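Local coordinates for protein L-cysteine S-thiosulfotransferase subunit SoxA (Paracoccus denitrificans, PDB 2C1D) that joins thiosulfate to a cysteine of the SoxY carrier protein, as the diheme cytochrome subunit of the periplasmic SoxAX complex of sulfur oxidation, at residues 46-50 / 258-263; 146-152 / 253-259; 24-28 / 247-251; 19-23 / 34-40. One frame throughout, in Å; residues are numbered along the deposited sequence.

Interaction 1. Residues 46-50 / 258-263; sequences TRDLE and EGVSVR. With HEC (heme c), chain J.
Residues 46-50 run from helix 44-48 toward a loop, with a hydrogen bond from Glu50 N to Arg47 O (3.1 Å). They face a loop, 258-260, and the strand 261-263. The CA atoms of Thr46 and Arg263 lie 6.7 Å apart, those of Glu50 and Val262 5.8 Å. Thr46 puts CG2 4.1 Å from Val262 O. A water bridges the backbones, donating to Thr46 O (2.6 Å) and to Val262 O (2.7 Å). Leu49, in the mt rotamer, sets CD1 3.9 Å from CG1 of Val262. Glu50, extended (tt), has the largest area covered by the other segment, 104 Å². Glu50 OE2 accepts a hydrogen bond from Val262 N (3.1 Å) and makes a hydrogen-bonded salt bridge with Arg263 NH2 (3.0 Å). Glu50 OE1 lies 2.5 Å from Glu258 OE1, and Glu258 OE2 is hydrogen-bonded to Ser37 OG. Arg263 folds back with chi1 and chi2 both m. Arg263 NH1 pairs with Glu258 OE1 (2.9 Å), NH2 also reaches Val262 O (2.8 Å), and NE donates to heme propionate O1A (3.0 Å). This is a buried salt-bridge network ending on a heme propionate. Gly259 (phi 92°, psi -91°) turns the chain into the strand. Strand 261-263, outermost within this chain in a mixed sheet, runs parallel to 207-209, while Val260 packs on helix 59-70.

Interaction 2. Residues 146-152 / 253-259; sequences RGMAVNV and NGLSVEG
Two irregular segments run antiparallel, with a single bridge between Ala149 and Ser256 (CA atoms 4.3 Å apart). The Asn253 side chain, chi1 m, grips the backbone of Val152: OD1 accepts from Val152 N (2.9 Å) and ND2 donates to Val152 O (3.0 Å). Gly254 gives its N to Val150 O (3.0 Å). Leu255 O accepts from Val150 N (2.8 Å). Ser256 CA lies 3.3 Å from Met148 O in a CA-H...O contact, and its OG is hydrogen-bonded to Val19 N. Val257 hydrogen-bonds both ways, N to Met148 O (2.8 Å) and O from Gly147 N (2.9 Å). Val257 CG2 meets Val150 CG2 at 4.0 Å (both chi1 t). Glu258 O lies 3.1 Å from Arg146 CD, and a water links it to Arg146 NH1, while Arg146 NH2 forms a salt bridge with Asp53. A CB on Gly259 would clash with Arg146 CD. This antiparallel pairing ties the loop after helix 132-143 to the loop after helix 239-251, and so probably joins the two cytochrome c-type halves.

Interaction 3. Residues 24-28 / 247-251; sequences PPAFL and YVASR
The loop 24-28 lies against residues 247-251 of helix 239-251, with the CA atoms of Pro25 and Arg251 6.9 Å apart. Residues 26-28 form a 3-10 turn, closed by Leu28 N to Pro25 O (2.9 Å). Pro25 CG rests 3.6 Å from Ser250 O. Phe27 takes chi1 p and chi2 near 90°, which points its ring at the helix. Phe27 CZ comes 3.4 Å from Ser250 OG and 4.0 Å from Arg251 CG. Phe27 CE1 lies 4.0 Å from Tyr247 CE1, the rings oblique at 46°. The loop covers this helix beside a heme: the Arg251 side chain is about 6 Å from that of His184, an axial iron ligand. Trp162 of helix 159-170 meets both rings edge-to-face and is hydrogen-bonded to Ser250 OG. Ser250, chi1 p, also turns its OG back to Tyr247 O (2.7 Å). Leu28, off-rotamer (chi1 -112°), lays CD2 over one face of the Arg251 guanidinium. Arg251 is mtp; its NH1 makes a weak hydrogen bond to Tyr247 OH (2.9 Å), its NH2 a salt bridge to Glu185.

Interaction 4. Residues 19-23 / 34-40; sequences VTKTA and TIYSGWH
This contact joins neighbouring strands of a small antiparallel sheet, and its second segment includes Gly38 of a heme c pocket. Thr22 and Ile35 are a hydrogen-bonded pair, CA atoms 5.6 Å apart: Thr22 N donates to Ile35 O (3.1 Å) and Ile35 N to Thr22 O (2.9 Å). Lys21 and Tyr36 are a non-hydrogen-bonded pair at 4.5 Å between CA atoms. Next, Ser37 N donates to Thr20 O (2.9 Å). CA-H...O contacts join Lys21 CA to Ile35 O (3.3 Å) and Tyr36 CA to Thr20 O (3.2 Å). Thr22 and Ile35 share one face, their CG2 and CG1 3.7 Å apart, with Ile35 chi1 p. Lys21 and Tyr36 share the other. Lys21 is extended, all chi angles t, and lays CD 3.9 Å from Tyr36 CE2 and CG 3.6 Å from Thr34 CG2. Thr20, chi1 p, has OG1 hydrogen-bonded to His40 NE2 (2.8 Å), while His40 ND1 is hydrogen-bonded to Val3 O. Thr20 CG2 lies 4.2 Å from Trp39 CE3. Ser37 OG accepts from Trp39 N (3.0 Å), an ST turn that opens the 3-10 segment beginning at Gly38, and is also hydrogen-bonded to Glu258 OE2. Strand 16-22 lies between 35-36 and 7-9. Thr20 and Trp39 pack on Leu7 of 7-9, and Trp39 also touches Arg263 of strand 261-263.

How the interactions relate
Interaction 4 is local and lies in the N-terminal region. The other three join distant parts of the chain to residues 247-263, where helix 239-251 leads through a loop into strand 261-263. Along that route come interaction 3, then interaction 2, then interaction 1. Interactions 1 and 2 share Glu258 and Gly259, with centres 14 Å apart. The centre of interaction 4 lies about 11 to 13 Å from those of the others, and it touches all three: Ser37 meets Glu258, Val19 meets Ser256, and Ile35 packs on Pro24 and Pro25. Interactions 1 and 3 are the most distant pair, centres 22 Å apart. Residues 247-263 thus pack against both the N-terminal region and the mid-chain loop 146-152, beside a heme c.

Interaction 1. Residues 46-50 / 258-263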
loop_
_atom_site.group_PDB
_atom_site.type_symbol
_atom_site.label_atom_id
_atom_site.label_comp_id
_atom_site.label_asym_id
_atom_site.label_seq_id
_atom_site.Cartn_x
_atom_site.Cartn_y
_atom_site.Cartn_z
ATOM N N THR A 46 12.233 15.091 -1.785
ATOM C CA THR A 46 11.229 14.650 -0.811
ATOM C C THR A 46 11.919 14.203 0.501
ATOM O O THR A 46 11.444 14.511 1.588
ATOM C CB THR A 46 10.400 13.513 -1.394
ATOM O OG1 THR A 46 9.739 13.958 -2.585
ATOM C CG2 THR A 46 9.282 13.116 -0.432
ATOM N N ARG A 47 13.045 13.501 0.380
ATOM C CA ARG A 47 13.827 13.068 1.542
ATOM C C ARG A 47 14.224 14.285 2.378
ATOM O O ARG A 47 14.178 14.244 3.601
ATOM C CB ARG A 47 15.080 12.287 1.109
ATOM C CG ARG A 47 14.780 10.889 0.573
ATOM C CD ARG A 47 15.933 9.898 0.623
ATOM N NE ARG A 47 17.207 10.467 0.178
ATOM C CZ ARG A 47 17.583 10.601 -1.105
ATOM N NH1 ARG A 47 16.778 10.250 -2.107
ATOM N NH2 ARG A 47 18.785 11.105 -1.391
ATOM N N ASP A 48 14.568 15.381 1.694
ATOM C CA ASP A 48 15.010 16.602 2.381
ATOM C C ASP A 48 13.898 17.199 3.245
ATOM O O ASP A 48 14.179 17.803 4.274
ATOM C CB ASP A 48 15.552 17.642 1.375
ATOM C CG ASP A 48 16.993 17.337 0.929
ATOM O OD1 ASP A 48 17.602 18.116 0.130
ATOM O OD2 ASP A 48 17.645 16.357 1.331
ATOM N N LEU A 49 12.641 17.018 2.839
ATOM C CA LEU A 49 11.520 17.538 3.629
ATOM C C LEU A 49 11.402 16.930 5.025
ATOM O O LEU A 49 10.781 17.511 5.892
ATOM C CB LEU A 49 10.211 17.332 2.900
ATOM C CG LEU A 49 10.143 18.101 1.588
ATOM C CD1 LEU A 49 8.863 17.748 0.916
ATOM C CD2 LEU A 49 10.249 19.604 1.843
ATOM N N GLU A 50 11.983 15.766 5.242
ATOM C CA GLU A 50 11.900 15.128 6.560
ATOM C C GLU A 50 13.130 15.431 7.419
ATOM O O GLU A 50 13.129 15.125 8.625
ATOM C CB GLU A 50 11.711 13.619 6.393
ATOM C CG GLU A 50 11.312 12.910 7.662
ATOM C CD GLU A 50 10.774 11.501 7.438
ATOM O OE1 GLU A 50 10.859 10.701 8.395
ATOM O OE2 GLU A 50 10.256 11.185 6.335
ATOM N N GLU A 258 9.668 7.473 13.021
ATOM C CA GLU A 258 10.058 8.730 12.370
ATOM C C GLU A 258 9.374 9.954 12.989
ATOM O O GLU A 258 9.885 11.073 12.859
ATOM C CB GLU A 258 9.837 8.641 10.852
ATOM C CG GLU A 258 10.765 7.582 10.247
ATOM C CD GLU A 258 10.666 7.377 8.746
ATOM O OE1 GLU A 258 10.260 8.282 7.987
ATOM O OE2 GLU A 258 11.061 6.274 8.301
ATOM N N GLY A 259 8.273 9.728 13.706
ATOM C CA GLY A 259 7.437 10.791 14.248
ATOM C C GLY A 259 6.346 11.109 13.265
ATOM O O GLY A 259 5.285 10.511 13.304
ATOM N N VAL A 260 6.610 12.058 12.373
ATOM C CA VAL A 260 5.727 12.319 11.242
ATOM C C VAL A 260 6.573 12.400 9.982
ATOM O O VAL A 260 7.454 13.258 9.864
ATOM C CB VAL A 260 4.867 13.625 11.389
ATOM C CG1 VAL A 260 3.679 13.407 12.314
ATOM C CG2 VAL A 260 5.712 14.834 11.827
ATOM N N SER A 261 6.331 11.478 9.053
ATOM C CA SER A 261 7.184 11.334 7.893
ATOM C C SER A 261 6.625 12.131 6.727
ATOM O O SER A 261 5.506 12.621 6.795
ATOM C CB SER A 261 7.343 9.863 7.513
ATOM O OG SER A 261 6.198 9.372 6.872
ATOM N N VAL A 262 7.435 12.301 5.685
ATOM C CA VAL A 262 6.972 12.919 4.428
ATOM C C VAL A 262 7.176 11.942 3.280
ATOM O O VAL A 262 8.261 11.376 3.118
ATOM C CB VAL A 262 7.722 14.235 4.112
ATOM C CG1 VAL A 262 7.158 14.888 2.867
ATOM C CG2 VAL A 262 7.621 15.198 5.313
ATOM N N ARG A 263 6.117 11.743 2.507
ATOM C CA ARG A 263 6.115 10.829 1.354
ATOM C C ARG A 263 5.367 11.515 0.199
ATOM O O ARG A 263 4.786 12.589 0.410
ATOM C CB ARG A 263 5.419 9.513 1.753
ATOM C CG ARG A 263 6.080 8.783 2.916
ATOM C CD ARG A 263 7.342 8.047 2.543
ATOM N NE ARG A 263 7.886 7.300 3.671
ATOM C CZ ARG A 263 8.705 7.804 4.587
ATOM N NH1 ARG A 263 9.092 7.036 5.591
ATOM N NH2 ARG A 263 9.135 9.066 4.512
HETATM FE FE HEC J . 1.085 -0.456 -0.805
HETATM C CHA HEC J . 2.628 2.566 -0.403
HETATM C CHB HEC J . 0.987 -0.771 2.644
HETATM C CHC HEC J . -0.576 -3.376 -1.138
HETATM C CHD HEC J . 1.633 -0.379 -4.157
HETATM N NA HEC J . 1.711 0.703 0.831
HETATM C C1A HEC J . 2.327 1.918 0.754
HETATM C C2A HEC J . 2.610 2.366 2.091
HETATM C C3A HEC J . 2.141 1.423 2.936
HETATM C C4A HEC J . 1.576 0.362 2.152
HETATM C CMA HEC J . 2.174 1.430 4.463
HETATM C CAA HEC J . 3.316 3.688 2.480
HETATM C CBA HEC J . 4.791 3.387 2.801
HETATM C CGA HEC J . 5.523 4.641 3.265
HETATM O O1A HEC J . 6.736 4.534 3.557
HETATM O O2A HEC J . 4.909 5.758 3.323
HETATM N NB HEC J . 0.362 -1.786 0.477
HETATM C C1B HEC J . 0.366 -1.728 1.861
HETATM C C2B HEC J . -0.436 -2.798 2.364
HETATM C C3B HEC J . -0.854 -3.526 1.335
HETATM C C4B HEC J . -0.390 -2.887 0.135
HETATM C CMB HEC J . -0.649 -3.094 3.851
HETATM C CAB HEC J . -1.746 -4.785 1.405
HETATM C CBB HEC J . -2.951 -4.502 1.988
HETATM N NC HEC J . 0.619 -1.674 -2.382
HETATM C C1C HEC J . -0.054 -2.852 -2.292
HETATM C C2C HEC J . -0.226 -3.400 -3.623
HETATM C C3C HEC J . 0.396 -2.567 -4.480
HETATM C C4C HEC J . 0.939 -1.476 -3.680
HETATM C CMC HEC J . -0.977 -4.726 -3.873
HETATM C CAC HEC J . 0.604 -2.597 -6.033
HETATM C CBC HEC J . -0.336 -2.951 -6.921
HETATM N ND HEC J . 1.953 0.853 -2.051
HETATM C C1D HEC J . 2.067 0.689 -3.434
HETATM C C2D HEC J . 2.720 1.847 -4.011
HETATM C C3D HEC J . 3.011 2.758 -2.843
HETATM C C4D HEC J . 2.509 2.065 -1.678
HETATM C CMD HEC J . 3.055 2.120 -5.489
HETATM C CAD HEC J . 3.745 4.121 -2.867
HETATM C CBD HEC J . 5.255 3.841 -2.990
HETATM C CGD HEC J . 5.848 3.247 -1.728
HETATM O O1D HEC J . 5.940 2.010 -1.567
HETATM O O2D HEC J . 6.261 3.992 -0.836
HETATM O O HOH W 1 10.788 12.457 3.101
#

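Interaction 2. Residues 146-152 / 253-259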
loop_
_atom_site.group_PDB
_atom_site.type_symbol
_atom_site.label_atom_id
_atom_site.label_comp_id
_atom_site.label_asym_id
_atom_site.label_seq_id
_atom_site.Cartn_x
_atom_site.Cartn_y
_atom_site.Cartn_z
ATOM N N ARG A 146 9.554 9.674 18.704
ATOM C CA ARG A 146 10.498 9.833 17.577
ATOM C C ARG A 146 11.931 9.462 17.966
ATOM O O ARG A 146 12.441 9.855 19.043
ATOM C CB ARG A 146 10.417 11.247 16.992
ATOM C CG ARG A 146 11.405 11.539 15.866
ATOM C CD ARG A 146 11.100 12.782 15.100
ATOM N NE ARG A 146 11.333 13.993 15.889
ATOM C CZ ARG A 146 11.174 15.234 15.405
ATOM N NH1 ARG A 146 10.774 15.415 14.158
ATOM N NH2 ARG A 146 11.423 16.299 16.174
ATOM N N GLY A 147 12.571 8.672 17.103
ATOM C CA GLY A 147 13.899 8.157 17.367
ATOM C C GLY A 147 13.980 6.856 18.141
ATOM O O GLY A 147 15.042 6.199 18.164
ATOM N N MET A 148 12.882 6.480 18.803
ATOM C CA MET A 148 12.822 5.211 19.484
ATOM C C MET A 148 12.618 4.099 18.486
ATOM O O MET A 148 11.956 4.281 17.447
ATOM C CB MET A 148 11.702 5.213 20.507
ATOM C CG MET A 148 11.947 6.231 21.626
ATOM S SD MET A 148 10.567 6.230 22.758
ATOM C CE MET A 148 10.928 7.560 23.773
ATOM N N ALA A 149 13.198 2.944 18.787
ATOM C CA ALA A 149 13.035 1.794 17.933
ATOM C C ALA A 149 11.603 1.263 18.028
ATOM O O ALA A 149 11.069 1.074 19.127
ATOM C CB ALA A 149 14.002 0.708 18.336
ATOM N N VAL A 150 10.979 1.086 16.874
ATOM C CA VAL A 150 9.750 0.301 16.757
ATOM C C VAL A 150 10.037 -1.044 17.390
ATOM O O VAL A 150 11.046 -1.701 17.097
ATOM C CB VAL A 150 9.334 0.093 15.265
ATOM C CG1 VAL A 150 8.194 -0.931 15.130
ATOM C CG2 VAL A 150 8.947 1.406 14.614
ATOM N N ASN A 151 9.151 -1.436 18.273
ATOM C CA ASN A 151 9.308 -2.640 19.050
ATOM C C ASN A 151 7.927 -3.151 19.399
ATOM O O ASN A 151 7.473 -3.064 20.529
ATOM C CB ASN A 151 10.096 -2.339 20.334
ATOM C CG ASN A 151 10.379 -3.583 21.145
ATOM O OD1 ASN A 151 10.411 -4.687 20.611
ATOM N ND2 ASN A 151 10.566 -3.411 22.441
ATOM N N VAL A 152 7.252 -3.700 18.420
ATOM C CA VAL A 152 5.950 -4.271 18.698
ATOM C C VAL A 152 6.072 -5.764 18.998
ATOM O O VAL A 152 6.767 -6.533 18.300
ATOM C CB VAL A 152 4.842 -3.926 17.638
ATOM C CG1 VAL A 152 5.256 -2.818 16.707
ATOM C CG2 VAL A 152 4.296 -5.124 16.933
ATOM N N ASN A 253 10.032 -3.672 12.896
ATOM C CA ASN A 253 10.693 -3.731 14.209
ATOM C C ASN A 253 12.190 -3.503 14.054
ATOM O O ASN A 253 12.852 -4.186 13.243
ATOM C CB ASN A 253 10.454 -5.092 14.871
ATOM C CG ASN A 253 9.173 -5.142 15.657
ATOM O OD1 ASN A 253 8.551 -4.109 15.904
ATOM N ND2 ASN A 253 8.789 -6.347 16.097
ATOM N N GLY A 254 12.716 -2.523 14.791
ATOM C CA GLY A 254 14.125 -2.159 14.717
ATOM C C GLY A 254 14.348 -0.825 14.035
ATOM O O GLY A 254 15.272 -0.089 14.384
ATOM N N LEU A 255 13.519 -0.501 13.047
ATOM C CA LEU A 255 13.531 0.846 12.480
ATOM C C LEU A 255 13.052 1.836 13.542
ATOM O O LEU A 255 12.288 1.468 14.447
ATOM C CB LEU A 255 12.630 0.929 11.244
ATOM C CG LEU A 255 13.053 0.103 10.031
ATOM C CD1 LEU A 255 11.900 -0.031 9.064
ATOM C CD2 LEU A 255 14.263 0.715 9.336
ATOM N N SER A 256 13.475 3.089 13.436
ATOM C CA SER A 256 12.983 4.114 14.329
ATOM C C SER A 256 11.579 4.598 13.954
ATOM O O SER A 256 11.170 4.694 12.781
ATOM C CB SER A 256 13.906 5.349 14.370
ATOM O OG SER A 256 15.241 5.030 14.734
ATOM N N VAL A 257 10.854 4.971 14.979
ATOM C CA VAL A 257 9.694 5.796 14.805
ATOM C C VAL A 257 10.175 7.119 14.195
ATOM O O VAL A 257 10.976 7.819 14.802
ATOM C CB VAL A 257 9.012 6.050 16.153
ATOM C CG1 VAL A 257 7.892 7.011 15.989
ATOM C CG2 VAL A 257 8.471 4.751 16.728
ATOM N N GLU A 258 9.668 7.473 13.021
ATOM C CA GLU A 258 10.058 8.730 12.370
ATOM C C GLU A 258 9.374 9.954 12.989
ATOM O O GLU A 258 9.885 11.073 12.859
ATOM C CB GLU A 258 9.837 8.641 10.852
ATOM C CG GLU A 258 10.765 7.582 10.247
ATOM C CD GLU A 258 10.666 7.377 8.746
ATOM O OE1 GLU A 258 10.260 8.282 7.987
ATOM O OE2 GLU A 258 11.061 6.274 8.301
ATOM N N GLY A 259 8.273 9.728 13.706
ATOM C CA GLY A 259 7.437 10.791 14.248
ATOM C C GLY A 259 6.346 11.109 13.265
ATOM O O GLY A 259 5.285 10.511 13.304
HETATM O O HOH W 2 9.337 13.582 12.265
HETATM O O HOH W 3 15.555 3.786 16.845
#

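Interaction 3. Residues 24-28 / 247-251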
loop_
_atom_site.group_PDB
_atom_site.type_symbol
_atom_site.label_atom_id
_atom_site.label_comp_id
_atom_site.label_asym_id
_atom_site.label_seq_id
_atom_site.Cartn_x
_atom_site.Cartn_y
_atom_site.Cartn_z
ATOM N N PRO A 24 16.373 -7.253 9.591
ATOM C CA PRO A 24 14.946 -7.515 9.771
ATOM C C PRO A 24 14.685 -8.199 11.086
ATOM O O PRO A 24 15.623 -8.764 11.634
ATOM C CB PRO A 24 14.603 -8.471 8.604
ATOM C CG PRO A 24 15.785 -8.503 7.745
ATOM C CD PRO A 24 16.962 -8.106 8.548
ATOM N N PRO A 25 13.450 -8.200 11.572
ATOM C CA PRO A 25 13.094 -9.032 12.725
ATOM C C PRO A 25 13.234 -10.510 12.340
ATOM O O PRO A 25 13.204 -10.823 11.160
ATOM C CB PRO A 25 11.639 -8.655 12.991
ATOM C CG PRO A 25 11.142 -8.187 11.699
ATOM C CD PRO A 25 12.283 -7.468 11.058
ATOM N N ALA A 26 13.404 -11.395 13.309
ATOM C CA ALA A 26 13.757 -12.778 13.002
ATOM C C ALA A 26 12.731 -13.437 12.065
ATOM O O ALA A 26 13.108 -14.160 11.160
ATOM C CB ALA A 26 13.940 -13.600 14.295
ATOM N N PHE A 27 11.447 -13.125 12.224
ATOM C CA PHE A 27 10.428 -13.699 11.343
ATOM C C PHE A 27 10.535 -13.305 9.879
ATOM O O PHE A 27 9.971 -13.967 9.021
ATOM C CB PHE A 27 9.020 -13.461 11.886
ATOM C CG PHE A 27 8.443 -12.096 11.602
ATOM C CD1 PHE A 27 7.737 -11.848 10.419
ATOM C CD2 PHE A 27 8.527 -11.087 12.554
ATOM C CE1 PHE A 27 7.136 -10.599 10.195
ATOM C CE2 PHE A 27 7.958 -9.839 12.323
ATOM C CZ PHE A 27 7.248 -9.598 11.146
ATOM N N LEU A 28 11.270 -12.247 9.585
ATOM C CA LEU A 28 11.502 -11.830 8.217
ATOM C C LEU A 28 12.916 -12.146 7.708
ATOM O O LEU A 28 13.289 -11.691 6.638
ATOM C CB LEU A 28 11.261 -10.325 8.126
ATOM C CG LEU A 28 10.074 -9.807 7.327
ATOM C CD1 LEU A 28 8.942 -10.840 7.164
ATOM C CD2 LEU A 28 9.579 -8.497 7.919
ATOM N N TYR A 247 0.461 -6.459 12.412
ATOM C CA TYR A 247 1.358 -7.272 11.633
ATOM C C TYR A 247 2.362 -6.399 10.843
ATOM O O TYR A 247 3.563 -6.656 10.868
ATOM C CB TYR A 247 0.593 -8.218 10.711
ATOM C CG TYR A 247 1.532 -9.008 9.883
ATOM C CD1 TYR A 247 2.267 -10.049 10.445
ATOM C CD2 TYR A 247 1.742 -8.693 8.550
ATOM C CE1 TYR A 247 3.180 -10.776 9.681
ATOM C CE2 TYR A 247 2.659 -9.394 7.795
ATOM C CZ TYR A 247 3.374 -10.436 8.370
ATOM O OH TYR A 247 4.297 -11.119 7.601
ATOM N N VAL A 248 1.869 -5.368 10.166
ATOM C CA VAL A 248 2.717 -4.531 9.305
ATOM C C VAL A 248 3.682 -3.714 10.168
ATOM O O VAL A 248 4.850 -3.602 9.839
ATOM C CB VAL A 248 1.888 -3.632 8.361
ATOM C CG1 VAL A 248 2.782 -2.720 7.500
ATOM C CG2 VAL A 248 1.054 -4.488 7.430
ATOM N N ALA A 249 3.213 -3.189 11.294
ATOM C CA ALA A 249 4.100 -2.522 12.236
ATOM C C ALA A 249 5.335 -3.367 12.601
ATOM O O ALA A 249 6.452 -2.860 12.653
ATOM C CB ALA A 249 3.344 -2.135 13.510
ATOM N N SER A 250 5.102 -4.641 12.881
ATOM C CA SER A 250 6.143 -5.558 13.333
ATOM C C SER A 250 7.133 -5.858 12.224
ATOM O O SER A 250 8.275 -6.190 12.516
ATOM C CB SER A 250 5.537 -6.848 13.903
ATOM O OG SER A 250 5.050 -7.711 12.885
ATOM N N ARG A 251 6.731 -5.737 10.947
ATOM C CA ARG A 251 7.670 -5.900 9.843
ATOM C C ARG A 251 8.775 -4.835 9.852
ATOM O O ARG A 251 9.827 -5.028 9.249
ATOM C CB ARG A 251 6.971 -5.913 8.480
ATOM C CG ARG A 251 6.043 -7.119 8.259
ATOM C CD ARG A 251 5.183 -6.968 7.012
ATOM N NE ARG A 251 5.972 -7.110 5.807
ATOM C CZ ARG A 251 6.280 -8.277 5.250
ATOM N NH1 ARG A 251 5.829 -9.422 5.760
ATOM N NH2 ARG A 251 6.999 -8.289 4.138
#

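Interaction 4. Residues 19-23 / 34-40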
loop_
_atom_site.group_PDB
_atom_site.type_symbol
_atom_site.label_atom_id
_atom_site.label_comp_id
_atom_site.label_asym_id
_atom_site.label_seq_id
_atom_site.Cartn_x
_atom_site.Cartn_y
_atom_site.Cartn_z
ATOM N N VAL A 19 16.996 5.582 12.605
ATOM C CA VAL A 19 17.418 4.333 11.957
ATOM C C VAL A 19 16.449 4.065 10.813
ATOM O O VAL A 19 15.262 3.789 11.042
ATOM C CB VAL A 19 17.447 3.119 12.952
ATOM C CG1 VAL A 19 17.776 1.794 12.217
ATOM C CG2 VAL A 19 18.473 3.340 14.063
ATOM N N THR A 20 16.937 4.164 9.589
ATOM C CA THR A 20 16.131 3.916 8.387
ATOM C C THR A 20 16.494 2.627 7.633
ATOM O O THR A 20 15.904 2.330 6.586
ATOM C CB THR A 20 16.290 5.087 7.419
ATOM O OG1 THR A 20 17.682 5.328 7.144
ATOM C CG2 THR A 20 15.784 6.382 8.035
ATOM N N LYS A 21 17.483 1.902 8.144
ATOM C CA LYS A 21 17.988 0.682 7.511
ATOM C C LYS A 21 18.576 -0.174 8.630
ATOM O O LYS A 21 19.353 0.300 9.468
ATOM C CB LYS A 21 19.023 1.030 6.426
ATOM C CG LYS A 21 20.006 -0.092 6.052
ATOM C CD LYS A 21 21.092 0.408 5.072
ATOM C CE LYS A 21 21.886 -0.784 4.461
ATOM N NZ LYS A 21 23.227 -0.384 3.937
ATOM N N THR A 22 18.147 -1.420 8.697
ATOM C CA THR A 22 18.558 -2.297 9.776
ATOM C C THR A 22 18.229 -3.748 9.441
ATOM O O THR A 22 17.548 -4.025 8.437
ATOM C CB THR A 22 17.912 -1.838 11.113
ATOM O OG1 THR A 22 18.522 -2.501 12.223
ATOM C CG2 THR A 22 16.430 -2.214 11.208
ATOM N N ALA A 23 18.732 -4.666 10.257
ATOM C CA ALA A 23 18.468 -6.083 10.053
ATOM C C ALA A 23 16.996 -6.350 10.339
ATOM O O ALA A 23 16.429 -5.775 11.260
ATOM C CB ALA A 23 19.356 -6.944 10.969
ATOM N N THR A 34 17.639 -6.913 4.513
ATOM C CA THR A 34 17.582 -5.639 5.203
ATOM C C THR A 34 16.175 -5.019 5.108
ATOM O O THR A 34 15.550 -5.070 4.047
ATOM C CB THR A 34 18.583 -4.700 4.548
ATOM O OG1 THR A 34 19.893 -5.304 4.556
ATOM C CG2 THR A 34 18.741 -3.427 5.350
ATOM N N ILE A 35 15.692 -4.460 6.216
ATOM C CA ILE A 35 14.487 -3.630 6.177
ATOM C C ILE A 35 14.847 -2.162 6.113
ATOM O O ILE A 35 15.881 -1.752 6.650
ATOM C CB ILE A 35 13.543 -3.917 7.350
ATOM C CG1 ILE A 35 14.259 -3.802 8.700
ATOM C CG2 ILE A 35 12.879 -5.286 7.152
ATOM C CD1 ILE A 35 13.303 -3.780 9.872
ATOM N N TYR A 36 13.976 -1.395 5.445
ATOM C CA TYR A 36 14.206 -0.003 5.113
ATOM C C TYR A 36 12.938 0.794 5.367
ATOM O O TYR A 36 11.833 0.339 5.075
ATOM C CB TYR A 36 14.516 0.185 3.618
ATOM C CG TYR A 36 15.802 -0.459 3.109
ATOM C CD1 TYR A 36 15.786 -1.742 2.573
ATOM C CD2 TYR A 36 17.007 0.226 3.132
ATOM C CE1 TYR A 36 16.981 -2.356 2.095
ATOM C CE2 TYR A 36 18.198 -0.367 2.649
ATOM C CZ TYR A 36 18.173 -1.653 2.142
ATOM O OH TYR A 36 19.330 -2.237 1.667
ATOM N N SER A 37 13.112 2.002 5.851
ATOM C CA SER A 37 12.050 2.991 5.801
ATOM C C SER A 37 11.750 3.323 4.349
ATOM O O SER A 37 12.651 3.283 3.499
ATOM C CB SER A 37 12.523 4.265 6.491
ATOM O OG SER A 37 11.705 5.368 6.185
ATOM N N GLY A 38 10.494 3.664 4.087
ATOM C CA GLY A 38 10.068 4.247 2.825
ATOM C C GLY A 38 10.786 5.513 2.396
ATOM O O GLY A 38 10.811 5.832 1.213
ATOM N N TRP A 39 11.379 6.235 3.352
ATOM C CA TRP A 39 12.229 7.382 3.070
ATOM C C TRP A 39 13.336 7.066 2.053
ATOM O O TRP A 39 13.639 7.894 1.178
ATOM C CB TRP A 39 12.840 7.869 4.377
ATOM C CG TRP A 39 13.644 9.110 4.328
ATOM C CD1 TRP A 39 13.190 10.404 4.394
ATOM C CD2 TRP A 39 15.070 9.191 4.287
ATOM N NE1 TRP A 39 14.252 11.278 4.385
ATOM C CE2 TRP A 39 15.417 10.563 4.329
ATOM C CE3 TRP A 39 16.088 8.251 4.242
ATOM C CZ2 TRP A 39 16.752 11.013 4.281
ATOM C CZ3 TRP A 39 17.435 8.702 4.207
ATOM C CH2 TRP A 39 17.735 10.076 4.233
ATOM N N HIS A 40 13.908 5.879 2.161
ATOM C CA HIS A 40 14.983 5.451 1.277
ATOM C C HIS A 40 14.579 5.342 -0.187
ATOM O O HIS A 40 15.442 5.359 -1.047
ATOM C CB HIS A 40 15.585 4.102 1.734
ATOM C CG HIS A 40 16.678 4.255 2.734
ATOM N ND1 HIS A 40 17.957 4.635 2.384
ATOM C CD2 HIS A 40 16.677 4.129 4.083
ATOM C CE1 HIS A 40 18.697 4.736 3.475
ATOM N NE2 HIS A 40 17.946 4.442 4.520
#